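Alpha-tubulin N-acetyltransferase (Danio rerio, PDB 4H6U) probably transfers the acetyl group of acetyl coenzyme A to alpha-tubulin, as a GNAT-type acetyltransferase. Local coordinates at residues L117-F122 against A150-D155. The protein carries 1 engineered substitution. Sequence-based numbering, arbitrary orientation.
Engineered in segment 117-122: Ala121 (natural residue Asp). With ACO (acetyl coenzyme *a), chain C.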
loop_
_atom_site.group_PDB
_atom_site.type_symbol
_atom_site.label_atom_id
_atom_site.label_comp_id
_atom_site.label_asym_id
_atom_site.label_seq_id
_atom_site.Cartn_x
_atom_site.Cartn_y
_atom_site.Cartn_z
ATOM N N LEU A 117 -10.024 3.887 -12.412
ATOM C CA LEU A 117 -9.762 3.731 -11.004
ATOM C C LEU A 117 -10.352 2.402 -10.549
ATOM O O LEU A 117 -11.482 2.077 -10.912
ATOM C CB LEU A 117 -10.406 4.879 -10.215
ATOM C CG LEU A 117 -9.981 4.925 -8.754
ATOM C CD1 LEU A 117 -8.541 5.387 -8.705
ATOM C CD2 LEU A 117 -10.865 5.862 -7.968
ATOM N N CYS A 118 -9.584 1.610 -9.813
ATOM C CA CYS A 118 -10.071 0.297 -9.389
ATOM C C CYS A 118 -10.153 0.225 -7.897
ATOM O O CYS A 118 -9.324 0.803 -7.183
ATOM C CB CYS A 118 -9.133 -0.808 -9.858
ATOM S SG CYS A 118 -8.855 -0.828 -11.589
ATOM N N VAL A 119 -11.117 -0.546 -7.424
ATOM C CA VAL A 119 -11.121 -0.931 -6.023
ATOM C C VAL A 119 -10.283 -2.185 -5.878
ATOM O O VAL A 119 -10.514 -3.157 -6.594
ATOM C CB VAL A 119 -12.530 -1.184 -5.468
ATOM C CG1 VAL A 119 -12.431 -1.603 -3.993
ATOM C CG2 VAL A 119 -13.381 0.050 -5.639
ATOM N N LEU A 120 -9.280 -2.126 -5.004
ATOM C CA LEU A 120 -8.318 -3.221 -4.799
ATOM C C LEU A 120 -8.546 -3.973 -3.486
ATOM O O LEU A 120 -8.203 -5.137 -3.368
ATOM C CB LEU A 120 -6.887 -2.660 -4.868
ATOM C CG LEU A 120 -6.596 -1.907 -6.179
ATOM C CD1 LEU A 120 -5.267 -1.186 -6.206
ATOM C CD2 LEU A 120 -6.671 -2.858 -7.320
ATOM N N ALA A 121 -9.028 -3.280 -2.457
ATOM C CA ALA A 121 -9.304 -3.926 -1.168
ATOM C C ALA A 121 -10.350 -3.117 -0.425
ATOM O O ALA A 121 -10.355 -1.876 -0.483
ATOM C CB ALA A 121 -8.036 -4.055 -0.338
ATOM N N PHE A 122 -11.246 -3.825 0.243
ATOM C CA PHE A 122 -12.367 -3.204 0.934
ATOM C C PHE A 122 -12.786 -4.121 2.107
ATOM O O PHE A 122 -13.057 -5.300 1.906
ATOM C CB PHE A 122 -13.523 -3.011 -0.034
ATOM C CG PHE A 122 -14.568 -2.055 0.455
ATOM C CD1 PHE A 122 -14.292 -1.140 1.464
ATOM C CD2 PHE A 122 -15.828 -2.071 -0.089
ATOM C CE1 PHE A 122 -15.257 -0.262 1.907
ATOM C CE2 PHE A 122 -16.807 -1.208 0.358
ATOM C CZ PHE A 122 -16.513 -0.290 1.344
ATOM N N ALA A 150 -20.026 3.344 -11.371
ATOM C CA ALA A 150 -20.023 2.653 -12.669
ATOM C C ALA A 150 -18.789 2.949 -13.523
ATOM O O ALA A 150 -18.484 2.177 -14.430
ATOM C CB ALA A 150 -21.266 2.977 -13.436
ATOM N N GLN A 151 -18.021 3.989 -13.189
ATOM C CA GLN A 151 -16.827 4.322 -13.990
ATOM C C GLN A 151 -15.572 3.680 -13.484
ATOM O O GLN A 151 -14.507 3.865 -14.068
ATOM C CB GLN A 151 -16.572 5.836 -13.998
ATOM C CG GLN A 151 -17.691 6.692 -14.568
ATOM C CD GLN A 151 -17.464 8.189 -14.317
ATOM O OE1 GLN A 151 -17.080 8.601 -13.218
ATOM N NE2 GLN A 151 -17.629 8.991 -15.364
ATOM N N MET A 152 -15.684 2.877 -12.436
ATOM C CA MET A 152 -14.519 2.174 -11.930
ATOM C C MET A 152 -14.608 0.679 -12.175
ATOM O O MET A 152 -15.652 0.163 -12.530
ATOM C CB MET A 152 -14.332 2.444 -10.449
ATOM C CG MET A 152 -15.368 1.864 -9.596
ATOM S SD MET A 152 -14.881 2.095 -7.870
ATOM C CE MET A 152 -14.463 3.796 -7.883
ATOM N N ALA A 153 -13.474 0.012 -12.025
ATOM C CA ALA A 153 -13.386 -1.439 -12.096
ATOM C C ALA A 153 -13.155 -2.053 -10.701
ATOM O O ALA A 153 -12.629 -1.403 -9.798
ATOM C CB ALA A 153 -12.247 -1.837 -13.022
ATOM N N TYR A 154 -13.598 -3.292 -10.525
ATOM C CA TYR A 154 -13.512 -3.928 -9.228
ATOM C C TYR A 154 -12.705 -5.219 -9.327
ATOM O O TYR A 154 -13.040 -6.141 -10.070
ATOM C CB TYR A 154 -14.919 -4.183 -8.687
ATOM C CG TYR A 154 -15.694 -2.893 -8.527
ATOM C CD1 TYR A 154 -15.666 -2.179 -7.329
ATOM C CD2 TYR A 154 -16.412 -2.349 -9.597
ATOM C CE1 TYR A 154 -16.379 -0.980 -7.189
ATOM C CE2 TYR A 154 -17.112 -1.156 -9.469
ATOM C CZ TYR A 154 -17.080 -0.464 -8.265
ATOM O OH TYR A 154 -17.789 0.715 -8.157
ATOM N N ASP A 155 -11.600 -5.265 -8.593
ATOM C CA ASP A 155 -10.686 -6.391 -8.682
ATOM C C ASP A 155 -11.139 -7.559 -7.778
ATOM O O ASP A 155 -11.066 -7.476 -6.553
ATOM C CB ASP A 155 -9.328 -5.904 -8.256
ATOM C CG ASP A 155 -8.246 -6.909 -8.465
ATOM O OD1 ASP A 155 -8.502 -8.093 -8.747
ATOM O OD2 ASP A 155 -7.098 -6.474 -8.361
HETATM N N1A ACO C . -24.031 -10.608 3.545
HETATM C C2A ACO C . -24.495 -9.940 2.432
HETATM N N3A ACO C . -24.342 -8.663 2.148
HETATM C C4A ACO C . -23.670 -7.914 3.124
HETATM C C5A ACO C . -23.171 -8.461 4.323
HETATM C C6A ACO C . -23.381 -9.874 4.494
HETATM N N6A ACO C . -22.965 -10.578 5.577
HETATM N N7A ACO C . -22.550 -7.416 5.069
HETATM C C8A ACO C . -22.713 -6.262 4.322
HETATM N N9A ACO C . -23.408 -6.565 3.134
HETATM C C1B ACO C . -23.832 -5.745 2.024
HETATM C C2B ACO C . -25.330 -5.817 1.767
HETATM O O2B ACO C . -25.664 -5.357 0.487
HETATM C C3B ACO C . -25.774 -4.718 2.825
HETATM O O3B ACO C . -26.954 -4.216 2.590
HETATM P P3B ACO C . -28.307 -5.025 3.534
HETATM O O7A ACO C . -29.387 -4.122 3.021
HETATM O O8A ACO C . -28.217 -6.405 2.928
HETATM O O9A ACO C . -27.863 -4.881 4.954
HETATM C C4B ACO C . -24.702 -3.680 2.654
HETATM O O4B ACO C . -23.488 -4.403 2.278
HETATM C C5B ACO C . -24.554 -2.898 3.961
HETATM O O5B ACO C . -24.084 -1.615 3.787
HETATM P P1A ACO C . -22.863 -1.106 4.800
HETATM O O1A ACO C . -22.610 0.294 4.368
HETATM O O2A ACO C . -23.172 -1.493 6.232
HETATM O O3A ACO C . -21.551 -2.001 4.303
HETATM P P2A ACO C . -20.515 -2.609 5.308
HETATM O O4A ACO C . -19.857 -1.607 6.194
HETATM O O5A ACO C . -20.846 -3.962 5.834
HETATM O O6A ACO C . -19.097 -2.898 4.186
HETATM C CBP ACO C . -18.085 -4.627 2.933
HETATM C CCP ACO C . -19.257 -3.658 3.049
HETATM C CDP ACO C . -18.206 -5.537 1.701
HETATM C CEP ACO C . -16.739 -3.839 2.904
HETATM C CAP ACO C . -18.116 -5.472 4.247
HETATM O OAP ACO C . -19.286 -6.243 4.422
HETATM C C9P ACO C . -16.794 -6.260 4.490
HETATM O O9P ACO C . -15.828 -5.646 4.874
HETATM N N8P ACO C . -16.470 -7.561 4.295
HETATM C C7P ACO C . -17.198 -8.650 3.853
HETATM C C6P ACO C . -16.231 -9.836 3.356
HETATM C C5P ACO C . -14.925 -9.447 2.558
HETATM O O5P ACO C . -13.891 -10.132 2.634
HETATM N N4P ACO C . -14.942 -8.282 1.720
HETATM C C3P ACO C . -13.792 -7.774 0.855
HETATM C C2P ACO C . -14.119 -7.040 -0.515
HETATM S S1P ACO C . -13.388 -7.671 -2.215
HETATM C C ACO C . -12.131 -6.473 -2.674
HETATM O O ACO C . -11.674 -5.828 -1.806
HETATM C CH3 ACO C . -12.268 -5.815 -4.028
#
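Val119 puts its CG2 methyl against both Met152 and Tyr154. CG2 lies 3.4 Å from Met152 SD and 3.5 Å from Tyr154 CE1, and it meets the Tyr154 ring obliquely. The Val119 chi1 of 179° turns CG1 anti to the backbone N and leaves CG2 beside that N. The Met152 chain bends at chi3 (49°). Its CE then lies 4.1 Å from Leu117 CD2, and the two side chains run side by side in the same direction. The Tyr154 hydroxyl is hydrogen-bonded to Pro149 O, which ties down the far end of the ring. Helix 133-145 covers this face through Met141, Leu142 and Phe138. On the opposite face Cys118 SG packs on Ala153 CB at 3.8 Å, beside Phe181.

The two strands are parallel neighbours in the central GNAT sheet, joined by helix 133-145 in a beta-alpha-beta crossover. Ala153 N donates to Leu117 O, Val119 N to Ala153 O, and Asp155 N to Val119 O. The last is the straightest at the hydrogen, 166°. Beyond it Leu120 and Ala121 form a classic beta bulge opposite Lys96. Ala121 is an engineered replacement of Asp.

The bulge itself lies at the cofactor pocket, with Phe122 and Asp155. Asp155 O lies 3.3 Å from the acetyl CH3 of acetyl coenzyme A. Phe122 takes the pantetheine methyl CEP over its ring centre, 3.5 Å above the plane. Phe161 and Phe164 meet this ring edge-to-face. An alanine in place of Phe122 would probably open a gap beneath CEP and leave both phenylalanines without their aromatic partner.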